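Local atomic coordinates of CurK, CurL fusion protein (Moorea producens 3L, PDB entry 4MYZ), a protein that joins two class 2 docking domains that link polyketide synthase modules CurK and CurL, probably ordering polyketide transfer in curacin A biosynthesis. Residues V22-I26 / A56-A60. Numbering follows the deposited sequence.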
loop_
_atom_site.group_PDB
_atom_site.type_symbol
_atom_site.label_atom_id
_atom_site.label_comp_id
_atom_site.label_asym_id
_atom_site.label_seq_id
_atom_site.Cartn_x
_atom_site.Cartn_y
_atom_site.Cartn_z
ATOM N N VAL B 22 6.166 0.556 -6.371
ATOM C CA VAL B 22 4.896 0.505 -5.671
ATOM C C VAL B 22 3.781 0.112 -6.651
ATOM O O VAL B 22 2.939 -0.733 -6.360
ATOM C CB VAL B 22 4.638 1.843 -4.971
ATOM C CG1 VAL B 22 3.177 2.010 -4.578
ATOM C CG2 VAL B 22 5.545 1.942 -3.764
ATOM N N LEU B 23 3.745 0.756 -7.803
ATOM C CA LEU B 23 2.695 0.463 -8.781
ATOM C C LEU B 23 2.753 -0.988 -9.264
ATOM O O LEU B 23 1.729 -1.661 -9.413
ATOM C CB LEU B 23 2.740 1.437 -9.953
ATOM C CG LEU B 23 2.389 2.864 -9.598
ATOM C CD1 LEU B 23 2.708 3.807 -10.748
ATOM C CD2 LEU B 23 0.915 3.000 -9.270
ATOM N N GLN B 24 3.964 -1.483 -9.496
ATOM C CA GLN B 24 4.120 -2.881 -9.879
ATOM C C GLN B 24 3.599 -3.823 -8.793
ATOM O O GLN B 24 2.970 -4.850 -9.072
ATOM C CB GLN B 24 5.586 -3.192 -10.159
ATOM C CG GLN B 24 6.180 -2.546 -11.409
ATOM C CD GLN B 24 7.714 -2.530 -11.332
ATOM O OE1 GLN B 24 8.319 -3.313 -10.596
ATOM N NE2 GLN B 24 8.338 -1.608 -12.046
ATOM N N GLU B 25 3.865 -3.506 -7.533
ATOM C CA GLU B 25 3.352 -4.343 -6.468
ATOM C C GLU B 25 1.837 -4.282 -6.371
ATOM O O GLU B 25 1.207 -5.305 -6.116
ATOM C CB GLU B 25 3.972 -3.991 -5.123
ATOM C CG GLU B 25 4.039 -5.158 -4.174
ATOM C CD GLU B 25 4.989 -6.267 -4.640
ATOM O OE1 GLU B 25 4.726 -7.410 -4.283
ATOM O OE2 GLU B 25 6.006 -5.989 -5.323
ATOM N N ILE B 26 1.257 -3.099 -6.596
ATOM C CA ILE B 26 -0.205 -2.957 -6.574
ATOM C C ILE B 26 -0.858 -3.802 -7.674
ATOM O O ILE B 26 -1.875 -4.463 -7.444
ATOM C CB ILE B 26 -0.621 -1.484 -6.692
ATOM C CG1 ILE B 26 -0.191 -0.708 -5.446
ATOM C CG2 ILE B 26 -2.108 -1.377 -6.877
ATOM C CD1 ILE B 26 -0.356 0.774 -5.545
ATOM N N ALA B 56 1.022 7.364 -7.042
ATOM C CA ALA B 56 1.362 6.062 -6.471
ATOM C C ALA B 56 0.973 5.949 -4.994
ATOM O O ALA B 56 0.494 4.917 -4.565
ATOM C CB ALA B 56 2.850 5.768 -6.644
ATOM N N LEU B 57 1.179 7.004 -4.217
ATOM C CA LEU B 57 0.861 6.935 -2.801
ATOM C C LEU B 57 -0.649 6.828 -2.585
ATOM O O LEU B 57 -1.110 6.135 -1.697
ATOM C CB LEU B 57 1.446 8.145 -2.033
ATOM C CG LEU B 57 1.348 8.054 -0.497
ATOM C CD1 LEU B 57 2.041 6.844 0.059
ATOM C CD2 LEU B 57 1.927 9.374 0.061
ATOM N N GLN B 58 -1.424 7.533 -3.393
ATOM C CA GLN B 58 -2.890 7.420 -3.330
ATOM C C GLN B 58 -3.318 6.010 -3.685
ATOM O O GLN B 58 -4.187 5.425 -3.011
ATOM C CB GLN B 58 -3.555 8.426 -4.266
ATOM C CG GLN B 58 -3.509 9.858 -3.710
ATOM C CD GLN B 58 -3.929 10.909 -4.719
ATOM O OE1 GLN B 58 -3.701 10.792 -5.906
ATOM N NE2 GLN B 58 -4.442 12.029 -4.192
ATOM N N ARG B 59 -2.770 5.476 -4.782
ATOM C CA ARG B 59 -3.090 4.100 -5.132
ATOM C C ARG B 59 -2.662 3.112 -4.045
ATOM O O ARG B 59 -3.331 2.106 -3.808
ATOM C CB ARG B 59 -2.510 3.704 -6.480
ATOM C CG ARG B 59 -3.068 4.444 -7.664
ATOM C CD ARG B 59 -2.771 3.643 -8.910
ATOM N NE ARG B 59 -3.216 4.249 -10.160
ATOM C CZ ARG B 59 -4.427 4.128 -10.672
ATOM N NH1 ARG B 59 -5.384 3.488 -10.022
ATOM N NH2 ARG B 59 -4.673 4.652 -11.871
ATOM N N ALA B 60 -1.542 3.395 -3.389
ATOM C CA ALA B 60 -1.055 2.533 -2.305
ATOM C C ALA B 60 -2.039 2.511 -1.173
ATOM O O ALA B 60 -2.264 1.447 -0.605
ATOM C CB ALA B 60 0.295 2.954 -1.813
#
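Val22, Leu23 and Ile26 of the CurK docking helix 15-32 meet Ala56, Arg59 and Ala60 of the CurL docking helix 56-71, one pairing within the helical bundle of this class 2 docking complex. The two parts belong to an engineered fusion; residues 34-49, which hold the linker and the first CurL residues, are not modelled. The segments run roughly parallel, crossing at 30° with axes 9.8 Å apart. The side chains of Ala56 and Ala60 are single methyls, so the larger CurK side chains also reach the helix backbone. With CG1 of Val22 anti to the backbone N (chi1 163°), this methyl faces both alanines, 4.1 Å from CB of Ala60 and 4.0 Å from O of Ala56. That oxygen is satisfied within its helix by Ala60 N, and the methyl merely packs against it. Leu23 starts off to one side, but its end turns inward: CG lies 4.2 Å from CB of Ala56, and CD2 meets CD of Arg59 at 3.8 Å. Arg59 lends its aliphatic CB and CD to the exposed margin of the contact. No hydrogen bond joins the segments. In the second subunit, Leu61 packs on Val22, Leu18 packs on Leu57, and Arg68 forms a salt bridge with Glu25, tying this pairing into the dimer. Ile26 reaches across with its CG1 branch, CD1 anti to CA (chi2 171°), which brings this methyl against the CurL backbone, 3.6 Å from both C of Arg59 and N of Ala60, and 3.8 Å from CB of Arg59.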